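Local coordinates for protein diketoreductase (Acinetobacter baylyi, PDB 4E12) that reduces dicarbonyl compounds with NADH and probably also acts as an NAD-dependent (3S)-3-hydroxyacyl-CoA dehydrogenase of fatty acid beta-oxidation, at residues 87-92 / 115-120; 231-236 / 278-283. All coordinates share one frame; numbering follows the deposited sequence.

Interaction 1: residues 87-92 / 115-120; sequences DLVIEA and TIFATN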
ATOM      1  N   ASP A  87     -11.226   1.496 -36.435  1.00 41.04           N
ATOM      2  CA  ASP A  87     -10.592   0.214 -36.121  1.00 37.80           C
ATOM      3  C   ASP A  87     -10.814  -0.127 -34.642  1.00 37.46           C
ATOM      4  O   ASP A  87     -10.868  -1.295 -34.241  1.00 41.43           O
ATOM      5  CB  ASP A  87      -9.089   0.302 -36.408  1.00 41.62           C
ATOM      6  CG  ASP A  87      -8.794   0.568 -37.873  1.00 43.90           C
ATOM      7  OD1 ASP A  87      -9.449  -0.068 -38.725  1.00 48.52           O
ATOM      8  OD2 ASP A  87      -7.928   1.421 -38.166  1.00 37.88           O
ATOM      9  N   LEU A  88     -10.958   0.916 -33.839  1.00 39.02           N
ATOM     10  CA  LEU A  88     -11.094   0.786 -32.392  1.00 30.50           C
ATOM     11  C   LEU A  88     -11.940   1.935 -31.902  1.00 31.30           C
ATOM     12  O   LEU A  88     -11.738   3.077 -32.321  1.00 34.32           O
ATOM     13  CB  LEU A  88      -9.712   0.892 -31.741  1.00 34.40           C
ATOM     14  CG  LEU A  88      -9.612   0.947 -30.210  1.00 36.51           C
ATOM     15  CD1 LEU A  88     -10.011  -0.401 -29.627  1.00 31.40           C
ATOM     16  CD2 LEU A  88      -8.171   1.273 -29.811  1.00 34.14           C
ATOM     17  N   VAL A  89     -12.887   1.637 -31.022  1.00 28.83           N
ATOM     18  CA  VAL A  89     -13.677   2.670 -30.367  1.00 29.76           C
ATOM     19  C   VAL A  89     -13.426   2.558 -28.874  1.00 30.91           C
ATOM     20  O   VAL A  89     -13.632   1.500 -28.270  1.00 33.27           O
ATOM     21  CB  VAL A  89     -15.184   2.482 -30.645  1.00 30.64           C
ATOM     22  CG1 VAL A  89     -16.022   3.509 -29.881  1.00 29.13           C
ATOM     23  CG2 VAL A  89     -15.440   2.599 -32.142  1.00 33.37           C
ATOM     24  N   ILE A  90     -12.945   3.639 -28.291  1.00 33.45           N
ATOM     25  CA  ILE A  90     -12.748   3.668 -26.859  1.00 27.41           C
ATOM     26  C   ILE A  90     -13.922   4.457 -26.285  1.00 29.77           C
ATOM     27  O   ILE A  90     -14.116   5.629 -26.613  1.00 28.62           O
ATOM     28  CB  ILE A  90     -11.391   4.326 -26.496  1.00 25.74           C
ATOM     29  CG1 ILE A  90     -10.234   3.580 -27.177  1.00 26.85           C
ATOM     30  CG2 ILE A  90     -11.181   4.253 -24.991  1.00 24.03           C
ATOM     31  CD1 ILE A  90      -8.873   4.199 -26.966  1.00 30.19           C
ATOM     32  N   GLU A  91     -14.714   3.789 -25.454  1.00 31.81           N
ATOM     33  CA  GLU A  91     -15.898   4.371 -24.846  1.00 33.57           C
ATOM     34  C   GLU A  91     -15.615   4.928 -23.448  1.00 35.57           C
ATOM     35  O   GLU A  91     -15.210   4.197 -22.540  1.00 34.32           O
ATOM     36  CB  GLU A  91     -17.021   3.328 -24.805  1.00 32.43           C
ATOM     37  CG  GLU A  91     -18.253   3.771 -24.040  1.00 34.43           C
ATOM     38  CD  GLU A  91     -18.142   3.542 -22.543  1.00 29.90           C
ATOM     39  OE1 GLU A  91     -17.998   2.391 -22.134  1.00 29.57           O
ATOM     40  OE2 GLU A  91     -18.189   4.514 -21.756  1.00 30.78           O
ATOM     41  N   ALA A  92     -15.830   6.233 -23.297  1.00 35.15           N
ATOM     42  CA  ALA A  92     -15.568   6.951 -22.053  1.00 32.41           C
ATOM     43  C   ALA A  92     -16.718   7.912 -21.780  1.00 32.14           C
ATOM     44  O   ALA A  92     -16.503   9.088 -21.493  1.00 33.61           O
ATOM     45  CB  ALA A  92     -14.227   7.704 -22.127  1.00 28.84           C
ATOM     46  N   THR A 115     -14.518  -3.376 -36.189  1.00 44.97           N
ATOM     47  CA  THR A 115     -14.290  -2.488 -35.048  1.00 39.51           C
ATOM     48  C   THR A 115     -14.181  -3.176 -33.686  1.00 39.52           C
ATOM     49  O   THR A 115     -15.080  -3.902 -33.248  1.00 38.99           O
ATOM     50  CB  THR A 115     -15.340  -1.347 -34.993  1.00 43.37           C
ATOM     51  OG1 THR A 115     -15.278  -0.597 -36.218  1.00 45.75           O
ATOM     52  CG2 THR A 115     -15.042  -0.390 -33.837  1.00 37.61           C
ATOM     53  N   ILE A 116     -13.066  -2.918 -33.007  1.00 40.34           N
ATOM     54  CA  ILE A 116     -12.897  -3.359 -31.626  1.00 38.25           C
ATOM     55  C   ILE A 116     -13.522  -2.328 -30.699  1.00 34.59           C
ATOM     56  O   ILE A 116     -13.350  -1.123 -30.904  1.00 35.67           O
ATOM     57  CB  ILE A 116     -11.412  -3.499 -31.280  1.00 39.35           C
ATOM     58  CG1 ILE A 116     -10.781  -4.549 -32.195  1.00 35.69           C
ATOM     59  CG2 ILE A 116     -11.244  -3.819 -29.794  1.00 34.51           C
ATOM     60  CD1 ILE A 116      -9.281  -4.680 -32.085  1.00 34.16           C
ATOM     61  N   PHE A 117     -14.269  -2.796 -29.703  1.00 33.02           N
ATOM     62  CA  PHE A 117     -14.864  -1.899 -28.715  1.00 34.32           C
ATOM     63  C   PHE A 117     -14.111  -2.023 -27.392  1.00 29.90           C
ATOM     64  O   PHE A 117     -13.945  -3.124 -26.862  1.00 31.87           O
ATOM     65  CB  PHE A 117     -16.330  -2.246 -28.429  1.00 33.42           C
ATOM     66  CG  PHE A 117     -17.265  -2.075 -29.604  1.00 35.45           C
ATOM     67  CD1 PHE A 117     -16.882  -1.373 -30.741  1.00 39.39           C
ATOM     68  CD2 PHE A 117     -18.538  -2.625 -29.559  1.00 36.84           C
ATOM     69  CE1 PHE A 117     -17.755  -1.220 -31.820  1.00 39.85           C
ATOM     70  CE2 PHE A 117     -19.421  -2.480 -30.636  1.00 33.00           C
ATOM     71  CZ  PHE A 117     -19.028  -1.776 -31.764  1.00 31.62           C
ATOM     72  N   ALA A 118     -13.684  -0.902 -26.833  1.00 30.51           N
ATOM     73  CA  ALA A 118     -13.076  -0.951 -25.507  1.00 28.80           C
ATOM     74  C   ALA A 118     -13.751   0.053 -24.571  1.00 30.55           C
ATOM     75  O   ALA A 118     -13.912   1.228 -24.915  1.00 34.65           O
ATOM     76  CB  ALA A 118     -11.577  -0.679 -25.620  1.00 30.69           C
ATOM     77  N   THR A 119     -14.153  -0.415 -23.393  1.00 30.51           N
ATOM     78  CA  THR A 119     -14.746   0.445 -22.368  1.00 31.53           C
ATOM     79  C   THR A 119     -13.679   0.918 -21.374  1.00 33.03           C
ATOM     80  O   THR A 119     -12.780   0.150 -21.022  1.00 34.14           O
ATOM     81  CB  THR A 119     -15.867  -0.316 -21.594  1.00 28.19           C
ATOM     82  OG1 THR A 119     -16.402   0.523 -20.566  1.00 31.50           O
ATOM     83  CG2 THR A 119     -15.334  -1.609 -20.983  1.00 27.30           C
ATOM     84  N   ASN A 120     -13.766   2.178 -20.935  1.00 33.43           N
ATOM     85  CA  ASN A 120     -12.837   2.713 -19.939  1.00 32.83           C
ATOM     86  C   ASN A 120     -13.482   2.659 -18.553  1.00 34.14           C
ATOM     87  O   ASN A 120     -12.943   3.215 -17.590  1.00 32.34           O
ATOM     88  CB  ASN A 120     -12.449   4.168 -20.293  1.00 33.46           C
ATOM     89  CG  ASN A 120     -11.508   4.792 -19.274  1.00 35.62           C
ATOM     90  OD1 ASN A 120     -10.482   4.208 -18.914  1.00 33.26           O
ATOM     91  ND2 ASN A 120     -11.862   5.978 -18.790  1.00 36.51           N
TER
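Val89 and Glu91 zip strand 88-91 to strand 116-119, each giving its N-H to one carbonyl of the partner (Ile116, Ala118) and taking an N-H from the next residue but one (Ala118, Asn120). With Ile116 N on Asp87 O, this makes the five-bond ladder of parallel strands, whose axes approach to 4.7 Å at 18°. The shortest rung joins Glu91 N to Ala118 O, 2.7 Å. Packing is tightest near the start, where Val89 CG2 lies 3.5 Å from Thr115 CG2, closer than ordinary van der Waals contact. On the face shared by Leu88, Ile90, Ile116 and Ala118, Leu88 CD1 rests on Ile116 CG2 at 3.6 Å. On the other face, Glu91 has its CG anti to the backbone N (chi1 173°) and bends at CG, which lays its carboxylate beside Thr119. Thr119 OG1 donates to Glu91 OE1 at 2.9 Å, on the syn side but tilted 26° out of the carboxylate plane; Tyr104 also bonds OE1, and OE2 pairs with Lys100, an NAD(+)-binding residue. The contact slackens at its C-terminal end, where the CA atoms of partly exposed Ala92 and of Asn120, another NAD(+)-binding residue, stand 5.5 Å apart. In this Rossmann-type beta-alpha-beta unit, connecting helix 97-110 packs on Val89, Phe117 and Thr119, helix 164-176 lies against Leu88, Ile90 and Ile116, and strands 6-10 and 139-144 flank the pair.

Interaction 2: residues 231-236 / 278-283; sequences GPFEIF and EGFYRY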
ATOM      1  N   GLY A 231       2.126   8.620   1.994  1.00 32.45           N
ATOM      2  CA  GLY A 231       1.244   7.755   2.757  1.00 28.22           C
ATOM      3  C   GLY A 231      -0.218   7.870   2.342  1.00 30.19           C
ATOM      4  O   GLY A 231      -0.577   8.730   1.531  1.00 29.73           O
ATOM      5  N   PRO A 232      -1.098   7.013   2.888  1.00 26.72           N
ATOM      6  CA  PRO A 232      -2.519   7.044   2.543  1.00 26.83           C
ATOM      7  C   PRO A 232      -3.190   8.405   2.502  1.00 27.61           C
ATOM      8  O   PRO A 232      -4.024   8.659   1.630  1.00 30.89           O
ATOM      9  CB  PRO A 232      -3.158   6.103   3.572  1.00 25.06           C
ATOM     10  CG  PRO A 232      -2.043   5.154   3.918  1.00 29.36           C
ATOM     11  CD  PRO A 232      -0.800   6.000   3.914  1.00 32.12           C
ATOM     12  N   PHE A 233      -2.869   9.281   3.441  1.00 27.72           N
ATOM     13  CA  PHE A 233      -3.620  10.534   3.486  1.00 27.99           C
ATOM     14  C   PHE A 233      -3.109  11.534   2.460  1.00 30.60           C
ATOM     15  O   PHE A 233      -3.882  12.309   1.889  1.00 30.86           O
ATOM     16  CB  PHE A 233      -3.744  11.053   4.924  1.00 28.76           C
ATOM     17  CG  PHE A 233      -4.575  10.139   5.790  1.00 30.18           C
ATOM     18  CD1 PHE A 233      -5.964  10.256   5.794  1.00 29.68           C
ATOM     19  CD2 PHE A 233      -3.981   9.161   6.583  1.00 26.36           C
ATOM     20  CE1 PHE A 233      -6.749   9.409   6.579  1.00 36.48           C
ATOM     21  CE2 PHE A 233      -4.766   8.308   7.367  1.00 27.37           C
ATOM     22  CZ  PHE A 233      -6.139   8.435   7.367  1.00 30.96           C
ATOM     23  N   GLU A 234      -1.814  11.472   2.184  1.00 31.21           N
ATOM     24  CA  GLU A 234      -1.259  12.248   1.086  1.00 30.75           C
ATOM     25  C   GLU A 234      -1.922  11.775  -0.201  1.00 33.10           C
ATOM     26  O   GLU A 234      -2.274  12.585  -1.059  1.00 33.00           O
ATOM     27  CB  GLU A 234       0.241  12.024   1.010  1.00 30.12           C
ATOM     28  CG  GLU A 234       0.962  12.421   2.257  1.00 36.14           C
ATOM     29  CD  GLU A 234       2.435  12.192   2.125  1.00 40.12           C
ATOM     30  OE1 GLU A 234       2.907  11.133   2.574  1.00 39.36           O
ATOM     31  OE2 GLU A 234       3.114  13.066   1.551  1.00 36.21           O
ATOM     32  N   ILE A 235      -2.092  10.458  -0.324  1.00 29.20           N
ATOM     33  CA  ILE A 235      -2.789   9.857  -1.466  1.00 31.21           C
ATOM     34  C   ILE A 235      -4.248  10.298  -1.525  1.00 29.07           C
ATOM     35  O   ILE A 235      -4.722  10.643  -2.608  1.00 31.90           O
ATOM     36  CB  ILE A 235      -2.688   8.306  -1.464  1.00 31.61           C
ATOM     37  CG1 ILE A 235      -1.223   7.881  -1.608  1.00 33.41           C
ATOM     38  CG2 ILE A 235      -3.583   7.700  -2.546  1.00 32.15           C
ATOM     39  CD1 ILE A 235      -0.985   6.372  -1.586  1.00 35.70           C
ATOM     40  N   PHE A 236      -4.973  10.300  -0.399  1.00 25.42           N
ATOM     41  CA  PHE A 236      -6.352  10.839  -0.385  1.00 27.53           C
ATOM     42  C   PHE A 236      -6.448  12.261  -0.932  1.00 27.90           C
ATOM     43  O   PHE A 236      -7.404  12.607  -1.640  1.00 29.29           O
ATOM     44  CB  PHE A 236      -6.963  10.862   1.032  1.00 26.67           C
ATOM     45  CG  PHE A 236      -7.576   9.558   1.465  1.00 31.42           C
ATOM     46  CD1 PHE A 236      -7.152   8.925   2.635  1.00 30.51           C
ATOM     47  CD2 PHE A 236      -8.581   8.965   0.704  1.00 30.36           C
ATOM     48  CE1 PHE A 236      -7.731   7.706   3.049  1.00 30.43           C
ATOM     49  CE2 PHE A 236      -9.170   7.749   1.102  1.00 31.35           C
ATOM     50  CZ  PHE A 236      -8.740   7.118   2.281  1.00 30.20           C
ATOM     51  N   GLU A 278      -5.579  22.446  -0.052  1.00 31.68           N
ATOM     52  CA  GLU A 278      -5.565  21.924   1.309  1.00 34.80           C
ATOM     53  C   GLU A 278      -6.543  20.774   1.429  1.00 33.24           C
ATOM     54  O   GLU A 278      -7.681  20.877   0.973  1.00 30.68           O
ATOM     55  CB  GLU A 278      -5.951  22.992   2.330  1.00 38.96           C
ATOM     56  CG  GLU A 278      -5.882  22.487   3.765  1.00 45.45           C
ATOM     57  CD  GLU A 278      -6.066  23.571   4.801  1.00 52.40           C
ATOM     58  OE1 GLU A 278      -6.273  24.741   4.419  1.00 48.71           O
ATOM     59  OE2 GLU A 278      -5.984  23.250   6.006  1.00 41.90           O
ATOM     60  N   GLY A 279      -6.077  19.680   2.013  1.00 34.68           N
ATOM     61  CA  GLY A 279      -6.943  18.584   2.409  1.00 28.98           C
ATOM     62  C   GLY A 279      -6.550  18.089   3.792  1.00 31.61           C
ATOM     63  O   GLY A 279      -6.577  18.855   4.759  1.00 35.85           O
ATOM     64  N   PHE A 280      -6.171  16.823   3.909  1.00 28.30           N
ATOM     65  CA  PHE A 280      -5.508  16.384   5.127  1.00 29.63           C
ATOM     66  C   PHE A 280      -4.243  17.211   5.384  1.00 39.60           C
ATOM     67  O   PHE A 280      -3.875  17.461   6.536  1.00 35.09           O
ATOM     68  CB  PHE A 280      -5.186  14.897   5.044  1.00 37.59           C
ATOM     69  CG  PHE A 280      -6.387  14.040   5.179  1.00 38.18           C
ATOM     70  CD1 PHE A 280      -6.917  13.784   6.439  1.00 37.65           C
ATOM     71  CD2 PHE A 280      -7.000  13.492   4.063  1.00 35.69           C
ATOM     72  CE1 PHE A 280      -8.040  12.994   6.578  1.00 33.85           C
ATOM     73  CE2 PHE A 280      -8.118  12.702   4.189  1.00 37.19           C
ATOM     74  CZ  PHE A 280      -8.644  12.449   5.452  1.00 33.95           C
ATOM     75  N   TYR A 281      -3.576  17.634   4.315  1.00 34.92           N
ATOM     76  CA  TYR A 281      -2.405  18.508   4.439  1.00 36.66           C
ATOM     77  C   TYR A 281      -2.666  19.850   3.793  1.00 38.39           C
ATOM     78  O   TYR A 281      -3.573  19.985   2.969  1.00 30.94           O
ATOM     79  CB  TYR A 281      -1.172  17.886   3.783  1.00 32.63           C
ATOM     80  CG  TYR A 281      -0.734  16.608   4.436  1.00 36.28           C
ATOM     81  CD1 TYR A 281       0.181  16.613   5.503  1.00 33.94           C
ATOM     82  CD2 TYR A 281      -1.232  15.385   3.996  1.00 34.34           C
ATOM     83  CE1 TYR A 281       0.584  15.412   6.105  1.00 35.03           C
ATOM     84  CE2 TYR A 281      -0.845  14.192   4.586  1.00 33.78           C
ATOM     85  CZ  TYR A 281       0.061  14.205   5.636  1.00 36.88           C
ATOM     86  OH  TYR A 281       0.426  13.001   6.195  1.00 39.35           O
ATOM     87  N   ARG A 282      -1.861  20.842   4.167  1.00 40.29           N
ATOM     88  CA  ARG A 282      -1.953  22.174   3.580  1.00 43.33           C
ATOM     89  C   ARG A 282      -0.850  22.288   2.532  1.00 36.67           C
ATOM     90  O   ARG A 282       0.297  21.925   2.794  1.00 41.71           O
ATOM     91  CB  ARG A 282      -1.788  23.245   4.666  1.00 41.46           C
ATOM     92  CG  ARG A 282      -2.106  24.655   4.201  1.00 62.69           C
ATOM     93  CD  ARG A 282      -2.147  25.626   5.372  1.00 85.98           C
ATOM     94  NE  ARG A 282      -2.667  26.931   4.971  1.00105.53           N
ATOM     95  CZ  ARG A 282      -2.807  27.967   5.792  1.00113.85           C
ATOM     96  NH1 ARG A 282      -2.464  27.859   7.070  1.00 86.90           N
ATOM     97  NH2 ARG A 282      -3.294  29.116   5.340  1.00104.29           N
ATOM     98  N   TYR A 283      -1.202  22.753   1.338  1.00 39.74           N
ATOM     99  CA  TYR A 283      -0.256  22.806   0.224  1.00 39.00           C
ATOM    100  C   TYR A 283       0.075  24.252  -0.146  1.00 44.30           C
ATOM    101  O   TYR A 283      -0.553  25.171   0.430  1.00 57.00           O
ATOM    102  CB  TYR A 283      -0.811  22.032  -0.985  1.00 36.20           C
ATOM    103  CG  TYR A 283      -1.038  20.586  -0.637  1.00 35.84           C
ATOM    104  CD1 TYR A 283      -2.294  20.130  -0.219  1.00 38.49           C
ATOM    105  CD2 TYR A 283       0.009  19.671  -0.713  1.00 40.07           C
ATOM    106  CE1 TYR A 283      -2.498  18.791   0.120  1.00 36.84           C
ATOM    107  CE2 TYR A 283      -0.181  18.334  -0.381  1.00 40.18           C
ATOM    108  CZ  TYR A 283      -1.437  17.903   0.033  1.00 37.82           C
ATOM    109  OH  TYR A 283      -1.605  16.586   0.350  1.00 34.42           O
TER
HETATM  110  O   HOH W   1      -0.599  14.687  -1.338  1.00 35.64           O
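Phe233 and Phe280 bring the two backbones nearest, CA to CA 6.4 Å, where the first turn of helix 232-239 meets the irregular C-terminal tail 278-283. The contact belongs to the all-helical C-terminal domain of the 3-hydroxyacyl-CoA dehydrogenase family, and it docks the last residues of the chain on that helix mainly through aromatic side chains. At its centre is a T-shaped (edge-to-face) pair: the edge of the Phe233 ring is directed at a face of Phe280, with centroids 4.7 Å apart and planes at 64°. Phe233 CD1 sits over the middle of the Phe280 ring, so all six ring carbons lie within 3.9 Å of this one atom. One turn on, Phe236 reaches the same ring mainly through CB, 3.8 Å from Phe280 CE2. Leu208, Leu241, Phe258 and Leu262 also touch Phe280, placing its ring among helices 193-209, 241-249 and 253-267.

Beside this buried part, Tyr281 crosses Glu234 obliquely. Its CE2 is 3.4 Å from Glu234 CG, a contact made by the aliphatic part of the glutamate, while the Tyr281 hydroxyl bonds Asp219. Beyond CG the glutamate chain runs extended (chi2 -179°) and returns its carboxylate to the start of the helix. There OE1 accepts the N-H of Gly231, the N-cap residue, at 2.7 Å from above the carboxylate plane, and also forms a salt bridge with Arg223. Asp237, the next residue of the same helix, bonds the N-H groups of Phe280 and Tyr281 and the hydroxyl of Tyr283. On the solvent side, by the exposed Tyr283, a water molecule bridges the two segments, donating to Glu234 O and to Tyr283 OH, each at 2.7 Å.

Interaction 1 precedes interaction 2 along the chain, and neither encloses the other. Their centres are 35 Å apart, on opposite sides of the centre of the chain, and their nearest atoms remain about 18 Å from each other. They share no helix, strand or sheet: residues 87-92 and 115-120 lie within the mixed sheet of the NAD-binding domain, whereas residues 231-236 and 278-283 lie in the C-terminal domain, among helices. The two therefore report on separate halves of the dehydrogenase architecture. Interaction 1 includes a cofactor-binding residue, while interaction 2 packs the end of the chain against the helical domain, away from the known cofactor-binding residues.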